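Local structure of beta-galactosidase (Trichoderma reesei, 3OG2) at residues G487-L492 with M549-S554; G514-I519 with Q530-S535. The protein probably hydrolyses terminal non-reducing beta-D-galactose residues from beta-D-galactosides, as a glycoside hydrolase of family 35 with a TIM barrel domain. All blocks are in the same frame, centred on the assembly; numbering follows the deposited sequence.

Contact 1: G487-L492 with M549-S554; sequences GGAQEL and MVDRNS. With MAN (alpha-D-mannopyranose), chain B.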
loop_
_atom_site.group_PDB
_atom_site.type_symbol
_atom_site.label_atom_id
_atom_site.label_comp_id
_atom_site.label_asym_id
_atom_site.label_seq_id
_atom_site.Cartn_x
_atom_site.Cartn_y
_atom_site.Cartn_z
ATOM N N GLY A 487 -23.634 -16.908 -7.069
ATOM C CA GLY A 487 -24.247 -16.686 -5.750
ATOM C C GLY A 487 -23.396 -17.346 -4.684
ATOM O O GLY A 487 -22.624 -18.261 -4.968
ATOM N N GLY A 488 -23.563 -16.940 -3.443
ATOM C CA GLY A 488 -22.988 -17.685 -2.320
ATOM C C GLY A 488 -23.614 -19.061 -2.285
ATOM O O GLY A 488 -24.760 -19.292 -2.692
ATOM N N ALA A 489 -22.852 -20.004 -1.777
ATOM C CA ALA A 489 -23.375 -21.384 -1.698
ATOM C C ALA A 489 -24.710 -21.476 -0.965
ATOM O O ALA A 489 -24.945 -20.810 0.047
ATOM C CB ALA A 489 -22.354 -22.263 -1.000
ATOM N N GLN A 490 -25.581 -22.334 -1.524
ATOM C CA GLN A 490 -26.919 -22.628 -0.994
ATOM C C GLN A 490 -27.901 -21.468 -1.228
ATOM O O GLN A 490 -29.068 -21.562 -0.765
ATOM C CB GLN A 490 -26.922 -23.021 0.494
ATOM C CG GLN A 490 -26.189 -24.360 0.637
ATOM C CD GLN A 490 -26.408 -25.168 -0.637
ATOM O OE1 GLN A 490 -27.553 -25.348 -1.069
ATOM N NE2 GLN A 490 -25.315 -25.633 -1.240
ATOM N N GLU A 491 -27.515 -20.393 -1.903
ATOM C CA GLU A 491 -28.487 -19.317 -2.227
ATOM C C GLU A 491 -29.304 -19.682 -3.446
ATOM O O GLU A 491 -28.748 -20.137 -4.479
ATOM C CB GLU A 491 -27.745 -18.030 -2.498
ATOM C CG GLU A 491 -27.101 -17.320 -1.311
ATOM C CD GLU A 491 -26.142 -16.215 -1.763
ATOM O OE1 GLU A 491 -26.131 -15.787 -2.940
ATOM O OE2 GLU A 491 -25.345 -15.780 -0.873
ATOM N N LEU A 492 -30.624 -19.500 -3.370
ATOM C CA LEU A 492 -31.471 -19.626 -4.535
ATOM C C LEU A 492 -31.427 -18.320 -5.308
ATOM O O LEU A 492 -31.573 -17.260 -4.695
ATOM C CB LEU A 492 -32.920 -19.889 -4.168
ATOM C CG LEU A 492 -33.952 -20.012 -5.303
ATOM C CD1 LEU A 492 -33.735 -21.263 -6.149
ATOM C CD2 LEU A 492 -35.382 -20.059 -4.734
ATOM N N MET A 549 -23.347 -20.643 -14.378
ATOM C CA MET A 549 -23.905 -20.308 -13.067
ATOM C C MET A 549 -23.044 -20.975 -12.007
ATOM O O MET A 549 -23.078 -22.221 -11.942
ATOM C CB MET A 549 -25.336 -20.797 -13.007
ATOM C CG MET A 549 -26.293 -19.948 -13.876
ATOM S SD MET A 549 -27.815 -20.874 -14.237
ATOM C CE MET A 549 -27.282 -21.688 -15.730
ATOM N N VAL A 550 -22.318 -20.222 -11.208
ATOM C CA VAL A 550 -21.372 -20.794 -10.274
ATOM C C VAL A 550 -21.595 -20.261 -8.857
ATOM O O VAL A 550 -22.313 -19.276 -8.657
ATOM C CB VAL A 550 -19.916 -20.491 -10.709
ATOM C CG1 VAL A 550 -19.638 -21.148 -12.062
ATOM C CG2 VAL A 550 -19.632 -18.992 -10.758
ATOM N N ASP A 551 -20.946 -20.918 -7.875
ATOM C CA ASP A 551 -20.975 -20.294 -6.550
ATOM C C ASP A 551 -19.822 -19.314 -6.453
ATOM O O ASP A 551 -18.865 -19.235 -7.252
ATOM C CB ASP A 551 -20.972 -21.338 -5.456
ATOM C CG ASP A 551 -19.676 -22.098 -5.316
ATOM O OD1 ASP A 551 -18.847 -22.108 -6.257
ATOM O OD2 ASP A 551 -19.547 -22.748 -4.253
ATOM N N ARG A 552 -19.880 -18.490 -5.393
ATOM C CA ARG A 552 -18.874 -17.440 -5.197
ATOM C C ARG A 552 -17.478 -17.997 -5.132
ATOM O O ARG A 552 -16.548 -17.449 -5.714
ATOM C CB ARG A 552 -19.164 -16.731 -3.854
ATOM C CG ARG A 552 -18.173 -15.613 -3.627
ATOM C CD ARG A 552 -18.265 -15.109 -2.169
ATOM N NE ARG A 552 -19.516 -14.395 -1.905
ATOM C CZ ARG A 552 -20.560 -14.715 -1.176
ATOM N NH1 ARG A 552 -20.668 -15.864 -0.462
ATOM N NH2 ARG A 552 -21.548 -13.838 -1.145
ATOM N N ASN A 553 -17.291 -19.097 -4.388
ATOM C CA ASN A 553 -15.938 -19.610 -4.232
ATOM C C ASN A 553 -15.408 -20.155 -5.554
ATOM O O ASN A 553 -14.190 -20.085 -5.730
ATOM C CB ASN A 553 -15.900 -20.675 -3.131
ATOM C CG ASN A 553 -16.097 -20.010 -1.792
ATOM O OD1 ASN A 553 -17.217 -19.716 -1.370
ATOM N ND2 ASN A 553 -15.003 -19.787 -1.067
ATOM N N SER A 554 -16.261 -20.636 -6.446
ATOM C CA SER A 554 -15.763 -20.972 -7.793
ATOM C C SER A 554 -15.457 -19.704 -8.574
ATOM O O SER A 554 -14.434 -19.649 -9.290
ATOM C CB SER A 554 -16.835 -21.763 -8.530
ATOM O OG SER A 554 -16.979 -23.009 -7.910
HETATM C C1 MAN B . -13.806 -19.668 2.778
HETATM C C2 MAN B . -15.003 -18.727 2.759
HETATM C C3 MAN B . -16.229 -19.516 3.279
HETATM C C4 MAN B . -16.448 -20.766 2.390
HETATM C C5 MAN B . -15.173 -21.639 2.458
HETATM C C6 MAN B . -15.309 -22.823 1.492
HETATM O O2 MAN B . -15.218 -18.303 1.422
HETATM O O3 MAN B . -17.380 -18.638 3.110
HETATM O O4 MAN B . -17.533 -21.499 2.919
HETATM O O5 MAN B . -14.073 -20.841 2.010
HETATM O O6 MAN B . -14.195 -23.711 1.676
HETATM O O HOH W 1 -19.571 -20.248 -2.647
HETATM O O HOH W 2 -23.638 -16.435 1.117
#
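Arg552 and Gly488 meet through the torsions of the arginine: CG stands anti to the backbone N (chi1 -178°), and the bend at chi3 (-70°) sets NE. One face of the guanidinium then lies over Gly488 N, offset toward the rim, with Arg552 NH1 3.5 Å from Gly488 CA. The contact is the end of a parallel strand pair, 481-487 with 545-551, in the five-stranded mixed sheet of beta-galactosidase domain 2. Gly487 N donates to Val550 O at 3.1 Å. One step on, Arg552 N gives a weak bond of 2.8 Å to Gly487 O. Here the second strand turns into the short helix 552-555, and Asp551 is its N-cap. Asp551 OD1 accepts from Ser554 N at 3.0 Å, from above the carboxylate plane. Ser554 OG donates to Asp551 OD1 at 2.7 Å, nearly along its C-O axis. Asp551 OD2 accepts weakly from a water that in turn accepts from Asn553 N and, weakly, from Ala489 N. An alanine in place of Asp551 would probably leave Ser554 N and OG without their shared acceptor and loosen that water. In 487-492 a type II turn runs from Gly488 to Glu491. Any side chain at Gly488 would run into Arg552 NH1 and Glu491 OE2. Glu491 OE1 folds back to accept weakly from Gly488 N, and it also meets His493 and Lys451. Glu491 OE2 lies 4.3 Å from Arg552 NH2, too far for a salt bridge; NH2 makes one with Asp449. A second water donates to Glu491 OE2 and accepts weakly from Arg552 NH1. An alpha-mannose of a glycan attached to the protein lies beside the helix start and is also hydrogen-bonded to Glu357. Asn553 ND2 donates to mannose O2 at 2.9 Å, in a nearly straight bond.

Contact 2: G514-I519 with Q530-S535; sequences GSNVTI and QWTASS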
loop_
_atom_site.group_PDB
_atom_site.type_symbol
_atom_site.label_atom_id
_atom_site.label_comp_id
_atom_site.label_asym_id
_atom_site.label_seq_id
_atom_site.Cartn_x
_atom_site.Cartn_y
_atom_site.Cartn_z
ATOM N N GLY A 514 -25.225 -29.649 -15.200
ATOM C CA GLY A 514 -25.871 -29.450 -13.904
ATOM C C GLY A 514 -27.251 -30.075 -13.843
ATOM O O GLY A 514 -27.905 -30.277 -14.870
ATOM N N SER A 515 -27.701 -30.378 -12.641
ATOM C CA SER A 515 -29.034 -30.965 -12.560
ATOM C C SER A 515 -29.905 -30.164 -11.627
ATOM O O SER A 515 -30.949 -30.657 -11.175
ATOM C CB SER A 515 -28.986 -32.415 -12.070
ATOM O OG SER A 515 -28.153 -32.521 -10.948
ATOM N N ASN A 516 -29.444 -28.957 -11.338
ATOM C CA ASN A 516 -30.192 -28.164 -10.362
ATOM C C ASN A 516 -30.992 -27.097 -11.048
ATOM O O ASN A 516 -32.096 -26.751 -10.662
ATOM C CB ASN A 516 -29.127 -27.624 -9.402
ATOM C CG ASN A 516 -29.830 -26.692 -8.479
ATOM O OD1 ASN A 516 -29.843 -25.501 -8.769
ATOM N ND2 ASN A 516 -30.401 -27.324 -7.453
ATOM N N VAL A 517 -30.530 -26.497 -12.091
ATOM C CA VAL A 517 -31.224 -25.380 -12.733
ATOM C C VAL A 517 -32.581 -25.809 -13.285
ATOM O O VAL A 517 -32.763 -26.886 -13.874
ATOM C CB VAL A 517 -30.275 -24.775 -13.808
ATOM C CG1 VAL A 517 -29.824 -25.824 -14.809
ATOM C CG2 VAL A 517 -30.991 -23.611 -14.501
ATOM N N THR A 518 -33.589 -24.953 -13.097
ATOM C CA THR A 518 -34.879 -25.164 -13.745
ATOM C C THR A 518 -35.163 -24.019 -14.695
ATOM O O THR A 518 -34.721 -22.876 -14.489
ATOM C CB THR A 518 -36.043 -25.272 -12.756
ATOM O OG1 THR A 518 -36.122 -24.032 -12.089
ATOM C CG2 THR A 518 -35.793 -26.326 -11.676
ATOM N N ILE A 519 -35.983 -24.306 -15.709
ATOM C CA ILE A 519 -36.174 -23.359 -16.769
ATOM C C ILE A 519 -37.643 -23.332 -17.112
ATOM O O ILE A 519 -38.219 -24.381 -17.370
ATOM C CB ILE A 519 -35.372 -23.743 -18.040
ATOM C CG1 ILE A 519 -33.883 -23.922 -17.834
ATOM C CG2 ILE A 519 -35.660 -22.686 -19.098
ATOM C CD1 ILE A 519 -33.177 -24.728 -18.870
ATOM N N GLN A 530 -34.096 -20.617 -12.603
ATOM C CA GLN A 530 -33.845 -20.632 -11.181
ATOM C C GLN A 530 -32.740 -21.647 -10.885
ATOM O O GLN A 530 -32.693 -22.723 -11.501
ATOM C CB GLN A 530 -35.135 -21.026 -10.451
ATOM C CG GLN A 530 -35.195 -20.503 -9.042
ATOM C CD GLN A 530 -36.602 -20.682 -8.500
ATOM O OE1 GLN A 530 -36.856 -21.819 -8.168
ATOM N NE2 GLN A 530 -37.380 -19.643 -8.434
ATOM N N TRP A 531 -31.859 -21.354 -9.930
ATOM C CA TRP A 531 -30.822 -22.311 -9.636
ATOM C C TRP A 531 -30.385 -22.052 -8.200
ATOM O O TRP A 531 -30.541 -20.911 -7.720
ATOM C CB TRP A 531 -29.660 -22.147 -10.613
ATOM C CG TRP A 531 -29.161 -20.703 -10.753
ATOM C CD1 TRP A 531 -29.691 -19.545 -11.251
ATOM C CD2 TRP A 531 -27.870 -20.255 -10.320
ATOM N NE1 TRP A 531 -28.803 -18.472 -11.146
ATOM C CE2 TRP A 531 -27.680 -18.845 -10.589
ATOM C CE3 TRP A 531 -26.795 -20.983 -9.708
ATOM C CZ2 TRP A 531 -26.522 -18.137 -10.286
ATOM C CZ3 TRP A 531 -25.685 -20.259 -9.425
ATOM C CH2 TRP A 531 -25.542 -18.915 -9.699
ATOM N N THR A 532 -29.856 -23.070 -7.554
ATOM C CA THR A 532 -29.300 -22.875 -6.218
ATOM C C THR A 532 -27.795 -23.050 -6.293
ATOM O O THR A 532 -27.326 -24.096 -6.753
ATOM C CB THR A 532 -29.923 -23.889 -5.230
ATOM O OG1 THR A 532 -31.322 -23.585 -5.119
ATOM C CG2 THR A 532 -29.308 -23.730 -3.850
ATOM N N ALA A 533 -27.054 -22.015 -5.911
ATOM C CA ALA A 533 -25.603 -22.053 -6.102
ATOM C C ALA A 533 -24.963 -23.124 -5.230
ATOM O O ALA A 533 -25.347 -23.400 -4.086
ATOM C CB ALA A 533 -25.084 -20.662 -5.776
ATOM N N SER A 534 -23.936 -23.757 -5.836
ATOM C CA SER A 534 -23.235 -24.831 -5.139
ATOM C C SER A 534 -21.901 -24.992 -5.808
ATOM O O SER A 534 -21.609 -24.293 -6.765
ATOM C CB SER A 534 -24.002 -26.160 -5.181
ATOM O OG SER A 534 -23.910 -26.727 -6.495
ATOM N N SER A 535 -21.100 -25.948 -5.339
ATOM C CA SER A 535 -19.801 -26.148 -5.999
ATOM C C SER A 535 -19.946 -26.789 -7.355
ATOM O O SER A 535 -18.951 -26.909 -8.083
ATOM C CB SER A 535 -18.932 -27.015 -5.087
ATOM O OG SER A 535 -19.644 -28.217 -4.897
HETATM O O HOH W 3 -33.423 -24.701 -9.110
HETATM O O HOH W 4 -32.639 -24.968 -6.852
HETATM O O HOH W 5 -35.754 -24.284 -8.937
#
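Gln530 O is gripped by several groups. Thr518 N donates to Gln530 O at 2.9 Å, in the carbonyl plane. Val517 CA makes a CA-H...O contact to Gln530 O at 3.3 Å. A water also donates to it, weakly, and gives its stronger bond to Asn516 O. The return bond runs from Gln530 N to Thr518 O at 3.0 Å. Thr518 and Gln530 are thus an antiparallel hydrogen-bonded pair of the beta hairpin 518-521 and 527-532. Strand 518-521 is the outermost strand at this end of an eight-stranded antiparallel sheet in beta-galactosidase domain 2. Regular pairing would next join the backbones of Asn516 and Thr532. Instead the Asn516 side chain steps in. Its CB points toward the other strand, and CG is anti to the backbone N (chi1 174°). Asn516 OD1 accepts from Thr532 N at 2.7 Å, with an almost straight N-H...O angle of 177°. The donor is tilted 20° from the plane of the amide. The two side chains cross obliquely, and Asn516 OD1 also lies near Trp531 CA. A water hydrogen-bonded to Thr532 OG1 accepts weakly from Asn516 ND2. Gln538 OE1, outside the hairpin, accepts from the backbone N of both Asn516 and Val517, just before strand 518-521. Thr518 and Gln530 lie side by side and point the same way, with Thr518 OG1 3.6 Å from Gln530 CB. Another water bridges the same two side chains: it donates to Gln530 OE1 and bonds Thr518 OG1. Gln530 NE2 donates to Glu494 OE1 on the adjoining strand. Val517 CB packs on Trp531 CB at 4.2 Å. The end of the Trp531 side chain leads away from 514-519, and the side chain touches Ala469.

How the contacts relate
The two contacts lie about 10 Å apart, centre to centre, within domain 2. Along the chain the order is 487-492, 514-519, 530-535, 549-554, so contact 2 forms wholly between the two halves of contact 1. The strand pair of contact 1 belongs to the mixed sheet, though Leu492 already starts strand 492-497 of the antiparallel sheet. Contact 2 is at one edge of that antiparallel sheet, where strand 492-497 pairs with strand 527-532. Probable backbone bonds of Gln490 N to Ala533 O and of Ala533 N to Glu491 O join the contacts. These links probably help to hold the two sheets together in the domain, away from the galactose site.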